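Local coordinates for protein ORF14 (Streptomyces clavuligerus, PDB 2WPX) that binds acetyl-CoA and, as a tandem GNAT-family protein of the clavulanic acid biosynthesis pathway, probably acts as an acyltransferase, at residues A56-W62 with L74-D80; F52-A56 with A221-M227; P261-G267 with E298-T304. One frame throughout, in Å; residues are numbered along the deposited sequence.

Contact 1: residues A56-W62 with L74-D80; sequences ATALDDW and LRLALPD
This contact is the open-ended half of an antiparallel beta hairpin in the N-terminal GNAT repeat, strand 69-79 running back along strand 57-66. The short strand axes approach to 4.6 Å with N-to-C directions at 156°. Ala58-Leu78, Asp60-Leu76 and Trp62-Leu74 are the hydrogen-bonded pairs; Thr57-Pro79, Leu59-Ala77 and Asp61-Arg75 are the non-hydrogen-bonded ones. Ala58 N reaches Leu78 O at 2.9 Å and Leu78 N returns to Ala58 O at 2.8 Å; both bonds of Asp60 with Leu76 measure 3.2 Å (N to O), both of Trp62 with Leu74 2.8 Å (N to O). Beyond the paired strands, Ala56, with left-handed phi/psi of 46/44, still accepts Asp80 N on its O at 3.0 Å.

On the face of Leu59 and Ala77, Arg75 curls back (m, t, p) into a bidentate salt bridge: NE to Asp61 OD1 2.9 Å, NH2 to Asp61 OD2 2.8 Å. A water joins Asp61 OD1 (2.7 Å) to Leu76 O (2.5 Å). On the other face, Trp62 NE1 donates to Asp60 OD1 at a short 2.5 Å, while Asp60 OD2 bonds His116.

Arg75 also reaches Ser49 of helix 43-51. Trp62 and Leu74 pack on helix 101-115, and strand 84-92, carrying the acetyl-CoA-binding Leu90, flanks strand 69-79.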
loop_
_atom_site.group_PDB
_atom_site.type_symbol
_atom_site.label_atom_id
_atom_site.label_comp_id
_atom_site.label_asym_id
_atom_site.label_seq_id
_atom_site.Cartn_x
_atom_site.Cartn_y
_atom_site.Cartn_z
ATOM N N ALA A 56 1.502 -9.525 13.089
ATOM C CA ALA A 56 2.795 -10.089 13.391
ATOM C C ALA A 56 3.859 -9.139 12.912
ATOM O O ALA A 56 4.827 -9.544 12.320
ATOM C CB ALA A 56 2.957 -11.455 12.700
ATOM N N THR A 57 3.685 -7.855 13.169
ATOM C CA THR A 57 4.773 -7.013 12.849
ATOM C C THR A 57 4.969 -5.956 13.911
ATOM O O THR A 57 3.979 -5.412 14.452
ATOM C CB THR A 57 4.645 -6.509 11.423
ATOM O OG1 THR A 57 3.978 -5.262 11.398
ATOM C CG2 THR A 57 3.856 -7.479 10.617
ATOM N N ALA A 58 6.236 -5.677 14.218
ATOM C CA ALA A 58 6.584 -4.622 15.171
ATOM C C ALA A 58 6.897 -3.359 14.390
ATOM O O ALA A 58 7.337 -3.457 13.257
ATOM C CB ALA A 58 7.793 -5.040 15.993
ATOM N N LEU A 59 6.710 -2.193 14.995
ATOM C CA LEU A 59 7.153 -0.903 14.429
ATOM C C LEU A 59 8.235 -0.265 15.272
ATOM O O LEU A 59 8.237 -0.403 16.498
ATOM C CB LEU A 59 6.021 0.094 14.346
ATOM C CG LEU A 59 4.719 -0.507 13.839
ATOM C CD1 LEU A 59 3.623 0.444 14.110
ATOM C CD2 LEU A 59 4.852 -0.753 12.309
ATOM N N ASP A 60 9.141 0.454 14.628
ATOM C CA ASP A 60 10.180 1.156 15.343
ATOM C C ASP A 60 10.218 2.563 14.644
ATOM O O ASP A 60 10.861 2.746 13.577
ATOM C CB ASP A 60 11.500 0.378 15.201
ATOM C CG ASP A 60 12.551 0.802 16.215
ATOM O OD1 ASP A 60 12.510 1.961 16.647
ATOM O OD2 ASP A 60 13.429 -0.014 16.587
ATOM N N ASP A 61 9.481 3.521 15.193
ATOM C CA ASP A 61 9.250 4.826 14.511
ATOM C C ASP A 61 10.070 5.958 15.117
ATOM O O ASP A 61 10.124 6.126 16.332
ATOM C CB ASP A 61 7.770 5.188 14.576
ATOM C CG ASP A 61 6.922 4.184 13.867
ATOM O OD1 ASP A 61 7.471 3.606 12.904
ATOM O OD2 ASP A 61 5.749 3.951 14.259
ATOM N N TRP A 62 10.725 6.736 14.276
ATOM C CA TRP A 62 11.541 7.825 14.771
ATOM C C TRP A 62 11.324 9.129 14.012
ATOM O O TRP A 62 10.955 9.138 12.828
ATOM C CB TRP A 62 12.978 7.423 14.602
ATOM C CG TRP A 62 13.353 6.287 15.486
ATOM C CD1 TRP A 62 13.093 4.948 15.299
ATOM C CD2 TRP A 62 14.065 6.398 16.698
ATOM N NE1 TRP A 62 13.627 4.213 16.337
ATOM C CE2 TRP A 62 14.221 5.078 17.220
ATOM C CE3 TRP A 62 14.623 7.483 17.396
ATOM C CZ2 TRP A 62 14.885 4.825 18.421
ATOM C CZ3 TRP A 62 15.299 7.230 18.575
ATOM C CH2 TRP A 62 15.415 5.908 19.084
ATOM N N LEU A 74 11.976 8.535 10.239
ATOM C CA LEU A 74 12.314 7.202 9.761
ATOM C C LEU A 74 11.362 6.178 10.355
ATOM O O LEU A 74 11.218 6.148 11.538
ATOM C CB LEU A 74 13.721 6.841 10.243
ATOM C CG LEU A 74 14.180 5.388 10.099
ATOM C CD1 LEU A 74 14.471 5.061 8.645
ATOM C CD2 LEU A 74 15.419 5.140 10.998
ATOM N N ARG A 75 10.754 5.318 9.563
ATOM C CA ARG A 75 9.861 4.310 10.135
ATOM C C ARG A 75 10.279 2.949 9.616
ATOM O O ARG A 75 10.379 2.754 8.407
ATOM C CB ARG A 75 8.400 4.589 9.735
ATOM C CG ARG A 75 7.876 6.019 10.106
ATOM C CD ARG A 75 6.285 6.056 10.191
ATOM N NE ARG A 75 5.719 5.083 11.153
ATOM C CZ ARG A 75 4.438 4.734 11.161
ATOM N NH1 ARG A 75 3.608 5.300 10.291
ATOM N NH2 ARG A 75 3.984 3.837 12.025
ATOM N N LEU A 76 10.530 2.012 10.527
ATOM C CA LEU A 76 10.803 0.643 10.150
ATOM C C LEU A 76 9.664 -0.256 10.486
ATOM O O LEU A 76 9.033 -0.097 11.524
ATOM C CB LEU A 76 12.008 0.100 10.895
ATOM C CG LEU A 76 13.347 0.641 10.427
ATOM C CD1 LEU A 76 14.403 -0.323 10.896
ATOM C CD2 LEU A 76 13.407 0.882 8.908
ATOM N N ALA A 77 9.439 -1.256 9.650
ATOM C CA ALA A 77 8.470 -2.315 10.005
ATOM C C ALA A 77 9.274 -3.567 10.114
ATOM O O ALA A 77 10.078 -3.865 9.240
ATOM C CB ALA A 77 7.350 -2.453 8.926
ATOM N N LEU A 78 9.088 -4.287 11.210
ATOM C CA LEU A 78 9.862 -5.500 11.442
ATOM C C LEU A 78 8.924 -6.684 11.436
ATOM O O LEU A 78 8.205 -6.904 12.414
ATOM C CB LEU A 78 10.611 -5.449 12.797
ATOM C CG LEU A 78 11.691 -4.374 13.044
ATOM C CD1 LEU A 78 12.723 -4.248 11.957
ATOM C CD2 LEU A 78 11.076 -3.064 13.351
ATOM N N PRO A 79 8.918 -7.458 10.349
ATOM C CA PRO A 79 8.106 -8.686 10.361
ATOM C C PRO A 79 8.621 -9.682 11.417
ATOM O O PRO A 79 9.806 -10.060 11.407
ATOM C CB PRO A 79 8.329 -9.262 8.953
ATOM C CG PRO A 79 8.932 -8.115 8.141
ATOM C CD PRO A 79 9.720 -7.331 9.123
ATOM N N ASP A 80 7.759 -10.114 12.328
ATOM C CA ASP A 80 8.206 -11.079 13.352
ATOM C C ASP A 80 8.924 -12.256 12.720
ATOM O O ASP A 80 8.469 -12.749 11.692
ATOM C CB ASP A 80 7.015 -11.612 14.161
ATOM C CG ASP A 80 6.358 -10.540 14.960
ATOM O OD1 ASP A 80 5.131 -10.605 15.144
ATOM O OD2 ASP A 80 7.068 -9.611 15.383
HETATM O O HOH W 1 7.138 1.449 11.266
#

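Contact 2: residues F52-A56 with A221-M227; sequences FAPPA and ARQFETM
Residues 52-56 form an extended loop: phi/psi run from -130/101 at Phe52 through -69/163 at Pro54 and -51/140 at Pro55, before Ala56 turns left-handed at 46/44. Against it lies the start of helix 222-230, where Phe224 N bonds Ala221 O at 3.0 Å, Thr226 N bonds Arg222 O at 3.0 Å and Met227 N bonds Gln223 O at 2.8 Å. This is an interface between the two GNAT repeats: the loop joins helix 43-51 to strand 57-66 in the N-terminal one, while the helix belongs to the C-terminal one. Loop and helix run in opposite senses, with CA atoms 5.2 Å apart for Phe52-Met227, 6.0 Å for Pro54-Phe224 and 5.8 Å for Pro55-Gln223.

No direct hydrogen bond crosses, so the fit is mainly apolar. Met227, in t, t, p, lays CG 3.4 Å from Phe52 O and SD 3.6 Å from Pro54 CA and 3.8 Å from Pro54 CB. Gln223 extends (t, t) beside the loop, and a water bridges its NE2 (3.1 Å) to Ala53 O (2.5 Å). Gln223 CB meets Pro55 CG at 3.7 Å, and Ala221 CB is 4.3 Å from that same Pro55 CG. Phe224, chi1 m, turns one face of its ring to Pro55: Pro55 CD is 3.5 Å from Phe224 CE1, and Pro55 CG sits 3.7 Å from the ring centroid, squarely on its normal, as a CH-pi contact.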
loop_
_atom_site.group_PDB
_atom_site.type_symbol
_atom_site.label_atom_id
_atom_site.label_comp_id
_atom_site.label_asym_id
_atom_site.label_seq_id
_atom_site.Cartn_x
_atom_site.Cartn_y
_atom_site.Cartn_z
ATOM N N PHE A 52 -1.512 0.912 15.577
ATOM C CA PHE A 52 -2.092 -0.319 15.059
ATOM C C PHE A 52 -1.285 -0.813 13.894
ATOM O O PHE A 52 -1.416 -0.307 12.795
ATOM C CB PHE A 52 -3.516 -0.079 14.604
ATOM C CG PHE A 52 -4.369 0.558 15.637
ATOM C CD1 PHE A 52 -4.744 1.871 15.522
ATOM C CD2 PHE A 52 -4.811 -0.171 16.731
ATOM C CE1 PHE A 52 -5.581 2.459 16.524
ATOM C CE2 PHE A 52 -5.608 0.395 17.694
ATOM C CZ PHE A 52 -5.995 1.721 17.589
ATOM N N ALA A 53 -0.448 -1.805 14.155
ATOM C CA ALA A 53 0.433 -2.275 13.156
ATOM C C ALA A 53 -0.205 -3.482 12.496
ATOM O O ALA A 53 -1.168 -4.098 13.025
ATOM C CB ALA A 53 1.819 -2.636 13.765
ATOM N N PRO A 54 0.335 -3.833 11.326
ATOM C CA PRO A 54 -0.140 -5.010 10.612
ATOM C C PRO A 54 0.277 -6.213 11.407
ATOM O O PRO A 54 1.159 -6.126 12.312
ATOM C CB PRO A 54 0.598 -4.991 9.273
ATOM C CG PRO A 54 1.735 -3.899 9.396
ATOM C CD PRO A 54 1.368 -3.055 10.624
ATOM N N PRO A 55 -0.380 -7.326 11.095
ATOM C CA PRO A 55 -0.233 -8.550 11.768
ATOM C C PRO A 55 1.221 -8.988 11.907
ATOM O O PRO A 55 2.025 -8.871 10.978
ATOM C CB PRO A 55 -1.029 -9.496 10.870
ATOM C CG PRO A 55 -2.128 -8.575 10.355
ATOM C CD PRO A 55 -1.443 -7.376 10.068
ATOM N N ALA A 56 1.502 -9.525 13.089
ATOM C CA ALA A 56 2.795 -10.089 13.391
ATOM C C ALA A 56 3.859 -9.139 12.912
ATOM O O ALA A 56 4.827 -9.544 12.320
ATOM C CB ALA A 56 2.957 -11.455 12.700
ATOM N N ALA A 221 -6.672 -12.918 8.262
ATOM C CA ALA A 221 -6.132 -12.275 9.436
ATOM C C ALA A 221 -6.990 -11.088 9.797
ATOM O O ALA A 221 -6.916 -10.054 9.189
ATOM C CB ALA A 221 -4.735 -11.838 9.181
ATOM N N ARG A 222 -7.814 -11.290 10.811
ATOM C CA ARG A 222 -8.703 -10.318 11.325
ATOM C C ARG A 222 -7.992 -9.050 11.768
ATOM O O ARG A 222 -8.591 -8.001 11.871
ATOM C CB ARG A 222 -9.398 -10.927 12.517
ATOM C CG ARG A 222 -10.843 -11.178 12.377
ATOM C CD ARG A 222 -11.371 -12.190 11.399
ATOM N NE ARG A 222 -12.436 -11.444 10.769
ATOM C CZ ARG A 222 -13.477 -11.894 10.077
ATOM N NH1 ARG A 222 -13.750 -13.173 9.897
ATOM N NH2 ARG A 222 -14.283 -10.977 9.571
ATOM N N GLN A 223 -6.701 -9.164 12.047
ATOM C CA GLN A 223 -5.945 -8.040 12.524
ATOM C C GLN A 223 -5.745 -7.000 11.419
ATOM O O GLN A 223 -5.600 -5.821 11.704
ATOM C CB GLN A 223 -4.609 -8.497 13.118
ATOM C CG GLN A 223 -3.989 -7.455 13.986
ATOM C CD GLN A 223 -2.716 -7.908 14.699
ATOM O OE1 GLN A 223 -2.478 -9.089 14.899
ATOM N NE2 GLN A 223 -1.911 -6.952 15.093
ATOM N N PHE A 224 -5.741 -7.448 10.169
ATOM C CA PHE A 224 -5.771 -6.553 9.031
ATOM C C PHE A 224 -6.995 -5.652 9.096
ATOM O O PHE A 224 -6.884 -4.439 8.990
ATOM C CB PHE A 224 -5.773 -7.328 7.714
ATOM C CG PHE A 224 -4.437 -7.780 7.283
ATOM C CD1 PHE A 224 -3.422 -6.857 7.048
ATOM C CD2 PHE A 224 -4.173 -9.141 7.066
ATOM C CE1 PHE A 224 -2.133 -7.297 6.642
ATOM C CE2 PHE A 224 -2.931 -9.568 6.634
ATOM C CZ PHE A 224 -1.901 -8.652 6.442
ATOM N N GLU A 225 -8.161 -6.267 9.271
ATOM C CA GLU A 225 -9.396 -5.522 9.449
ATOM C C GLU A 225 -9.334 -4.571 10.646
ATOM O O GLU A 225 -9.753 -3.447 10.526
ATOM C CB GLU A 225 -10.597 -6.456 9.619
ATOM C CG GLU A 225 -10.839 -7.353 8.453
ATOM C CD GLU A 225 -12.094 -8.186 8.556
ATOM O OE1 GLU A 225 -12.646 -8.484 7.498
ATOM O OE2 GLU A 225 -12.520 -8.552 9.692
ATOM N N THR A 226 -8.833 -5.038 11.793
ATOM C CA THR A 226 -8.790 -4.173 12.972
ATOM C C THR A 226 -7.784 -3.020 12.812
ATOM O O THR A 226 -8.063 -1.918 13.293
ATOM C CB THR A 226 -8.565 -4.920 14.323
ATOM O OG1 THR A 226 -7.209 -5.391 14.424
ATOM C CG2 THR A 226 -9.532 -6.079 14.449
ATOM N N MET A 227 -6.666 -3.278 12.119
ATOM C CA MET A 227 -5.673 -2.251 11.826
ATOM C C MET A 227 -6.295 -1.108 10.991
ATOM O O MET A 227 -6.115 0.062 11.301
ATOM C CB MET A 227 -4.436 -2.849 11.141
ATOM C CG MET A 227 -3.493 -1.842 10.546
ATOM S SD MET A 227 -2.370 -2.546 9.346
ATOM C CE MET A 227 -3.547 -2.872 8.019
HETATM O O HOH W 2 -2.654 -3.907 14.992
#

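Contact 3: residues P261-G267 with E298-T304; sequences PAYALQG and EVRLVET
Pro261 opens the segment outside the strand, with its CB 3.9 Å from Glu298 OE1. Ala262 follows with psi near -4°, its CA making a CA-H...O contact of 3.4 Å with Glu298 O, while its carbonyl O takes two donors, Arg300 N at 3.2 Å and Leu301 N at 2.9 Å. Arg300 turns its guanidinium elsewhere, into a salt bridge with Asp164.

At Tyr263 regular parallel pairing begins, Tyr263 with Leu301, Ala264 with Val302 and Leu265 with Glu303. The Tyr263 ring (chi1 m) receives Leu301 CD1 over one face, 3.9 Å from the ring centroid, a CH-pi contact. Ala264 N donates to Leu301 O at 2.9 Å and Ala264 O accepts Glu303 N at 3.1 Å; its CB lies on the face of Val302, 4.0 Å from Val299 CG1.

Here the two strands of a beta-alpha-beta crossover meet, linked through helix 280-295: strand 263-271 and strand 301-307, the fourth and fifth strands of the C-terminal GNAT repeat. Their short axes come to 4.7 Å at 32°. A water spans Ala264 O (3.0 Å) and Glu303 OE2 (2.7 Å); Glu303 OE1 bonds His158.

Leu265 shares the face of Tyr263, Leu301 and Glu303. Gln266 N donates to Glu303 O at 2.7 Å, and Gln266 O, just before Gly267, accepts the hydroxyl of Thr304, OG1, at 2.8 Å.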
loop_
_atom_site.group_PDB
_atom_site.type_symbol
_atom_site.label_atom_id
_atom_site.label_comp_id
_atom_site.label_asym_id
_atom_site.label_seq_id
_atom_site.Cartn_x
_atom_site.Cartn_y
_atom_site.Cartn_z
ATOM N N PRO A 261 -12.183 12.865 0.605
ATOM C CA PRO A 261 -13.413 12.288 0.045
ATOM C C PRO A 261 -13.318 11.910 -1.430
ATOM O O PRO A 261 -14.130 11.117 -1.916
ATOM C CB PRO A 261 -14.445 13.421 0.197
ATOM C CG PRO A 261 -13.852 14.355 1.314
ATOM C CD PRO A 261 -12.372 14.223 1.188
ATOM N N ALA A 262 -12.412 12.536 -2.158
ATOM C CA ALA A 262 -12.236 12.289 -3.579
ATOM C C ALA A 262 -11.272 11.146 -3.917
ATOM O O ALA A 262 -11.074 10.844 -5.079
ATOM C CB ALA A 262 -11.735 13.622 -4.287
ATOM N N TYR A 263 -10.635 10.534 -2.936
ATOM C CA TYR A 263 -9.641 9.525 -3.271
ATOM C C TYR A 263 -10.032 8.149 -2.736
ATOM O O TYR A 263 -10.651 8.036 -1.712
ATOM C CB TYR A 263 -8.265 9.892 -2.706
ATOM C CG TYR A 263 -7.590 11.061 -3.367
ATOM C CD1 TYR A 263 -6.461 10.865 -4.177
ATOM C CD2 TYR A 263 -8.064 12.369 -3.183
ATOM C CE1 TYR A 263 -5.827 11.887 -4.760
ATOM C CE2 TYR A 263 -7.401 13.438 -3.775
ATOM C CZ TYR A 263 -6.293 13.164 -4.561
ATOM O OH TYR A 263 -5.615 14.157 -5.154
ATOM N N ALA A 264 -9.652 7.092 -3.436
ATOM C CA ALA A 264 -9.929 5.761 -2.918
ATOM C C ALA A 264 -8.880 4.809 -3.448
ATOM O O ALA A 264 -8.140 5.118 -4.386
ATOM C CB ALA A 264 -11.387 5.327 -3.254
ATOM N N LEU A 265 -8.740 3.687 -2.785
ATOM C CA LEU A 265 -7.682 2.736 -3.172
ATOM C C LEU A 265 -8.338 1.421 -3.635
ATOM O O LEU A 265 -9.164 0.861 -2.946
ATOM C CB LEU A 265 -6.692 2.575 -2.013
ATOM C CG LEU A 265 -5.430 1.715 -2.032
ATOM C CD1 LEU A 265 -5.759 0.240 -2.177
ATOM C CD2 LEU A 265 -4.409 2.169 -3.100
ATOM N N GLN A 266 -8.022 0.978 -4.846
ATOM C CA GLN A 266 -8.501 -0.315 -5.335
ATOM C C GLN A 266 -7.493 -1.327 -4.993
ATOM O O GLN A 266 -6.336 -1.194 -5.364
ATOM C CB GLN A 266 -8.704 -0.311 -6.850
ATOM C CG GLN A 266 -9.256 -1.638 -7.419
ATOM C CD GLN A 266 -9.514 -1.563 -8.923
ATOM O OE1 GLN A 266 -10.626 -1.217 -9.341
ATOM N NE2 GLN A 266 -8.480 -1.868 -9.750
ATOM N N GLY A 267 -7.910 -2.358 -4.268
ATOM C CA GLY A 267 -6.966 -3.408 -3.862
ATOM C C GLY A 267 -6.973 -4.581 -4.840
ATOM O O GLY A 267 -7.515 -4.495 -5.944
ATOM N N GLU A 298 -18.338 11.208 -3.812
ATOM C CA GLU A 298 -17.392 12.251 -4.147
ATOM C C GLU A 298 -16.130 11.655 -4.692
ATOM O O GLU A 298 -15.260 12.386 -5.118
ATOM C CB GLU A 298 -17.053 13.094 -2.935
ATOM C CG GLU A 298 -18.096 14.133 -2.630
ATOM C CD GLU A 298 -17.855 14.808 -1.302
ATOM O OE1 GLU A 298 -18.262 14.242 -0.274
ATOM O OE2 GLU A 298 -17.281 15.917 -1.265
ATOM N N VAL A 299 -16.034 10.321 -4.654
ATOM C CA VAL A 299 -14.871 9.625 -5.174
ATOM C C VAL A 299 -14.701 9.815 -6.681
ATOM O O VAL A 299 -15.633 9.714 -7.474
ATOM C CB VAL A 299 -14.876 8.107 -4.818
ATOM C CG1 VAL A 299 -13.834 7.433 -5.606
ATOM C CG2 VAL A 299 -14.615 7.903 -3.344
ATOM N N ARG A 300 -13.478 10.127 -7.077
ATOM C CA ARG A 300 -13.253 10.667 -8.402
ATOM C C ARG A 300 -11.935 10.080 -8.837
ATOM O O ARG A 300 -11.720 9.822 -10.052
ATOM C CB ARG A 300 -13.155 12.185 -8.291
ATOM C CG ARG A 300 -14.259 13.044 -8.896
ATOM C CD ARG A 300 -15.683 12.502 -8.903
ATOM N NE ARG A 300 -16.260 12.736 -10.228
ATOM C CZ ARG A 300 -16.879 11.798 -10.955
ATOM N NH1 ARG A 300 -17.075 10.574 -10.453
ATOM N NH2 ARG A 300 -17.336 12.089 -12.172
ATOM N N LEU A 301 -11.040 9.874 -7.850
ATOM C CA LEU A 301 -9.679 9.384 -8.156
ATOM C C LEU A 301 -9.352 8.086 -7.474
ATOM O O LEU A 301 -9.390 7.978 -6.225
ATOM C CB LEU A 301 -8.600 10.426 -7.815
ATOM C CG LEU A 301 -8.690 11.818 -8.468
ATOM C CD1 LEU A 301 -7.772 12.845 -7.721
ATOM C CD2 LEU A 301 -8.251 11.722 -9.894
ATOM N N VAL A 302 -9.024 7.072 -8.269
ATOM C CA VAL A 302 -8.871 5.747 -7.723
ATOM C C VAL A 302 -7.502 5.249 -8.109
ATOM O O VAL A 302 -7.084 5.353 -9.257
ATOM C CB VAL A 302 -9.970 4.809 -8.244
ATOM C CG1 VAL A 302 -9.815 3.406 -7.628
ATOM C CG2 VAL A 302 -11.321 5.388 -7.947
ATOM N N GLU A 303 -6.741 4.782 -7.143
ATOM C CA GLU A 303 -5.426 4.273 -7.456
ATOM C C GLU A 303 -5.381 2.752 -7.227
ATOM O O GLU A 303 -6.171 2.185 -6.429
ATOM C CB GLU A 303 -4.357 4.974 -6.599
ATOM C CG GLU A 303 -4.297 4.462 -5.175
ATOM C CD GLU A 303 -3.255 5.214 -4.324
ATOM O OE1 GLU A 303 -2.049 4.977 -4.504
ATOM O OE2 GLU A 303 -3.659 6.038 -3.483
ATOM N N THR A 304 -4.449 2.104 -7.922
ATOM C CA THR A 304 -4.200 0.704 -7.718
ATOM C C THR A 304 -2.749 0.377 -8.144
ATOM O O THR A 304 -2.062 1.264 -8.697
ATOM C CB THR A 304 -5.212 -0.144 -8.559
ATOM O OG1 THR A 304 -5.330 -1.473 -8.015
ATOM C CG2 THR A 304 -4.800 -0.175 -10.050
HETATM O O HOH W 3 -6.115 7.054 -3.300
#

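Contact 1 is nested inside the chain loop that contact 2 closes, and contact 3 follows both. Contacts 1 and 2 share Ala56 and touch where Leu59 CD1 lies 3.6 Å from Ala53 CB; their centres are 14 Å apart. Contact 3 is about 27 Å from contact 1 and 22 Å from contact 2, centre to centre. Contacts 1 and 3 belong to one continuous mixed sheet, a hairpin in the N-terminal GNAT repeat and a parallel pair in the C-terminal one. In its middle the last strands of the repeats are exchanged: 149-162 pairs with 301-307, and 323-334 with 120-127. Contact 2 adds a second junction between the repeats, away from the acetyl-CoA site.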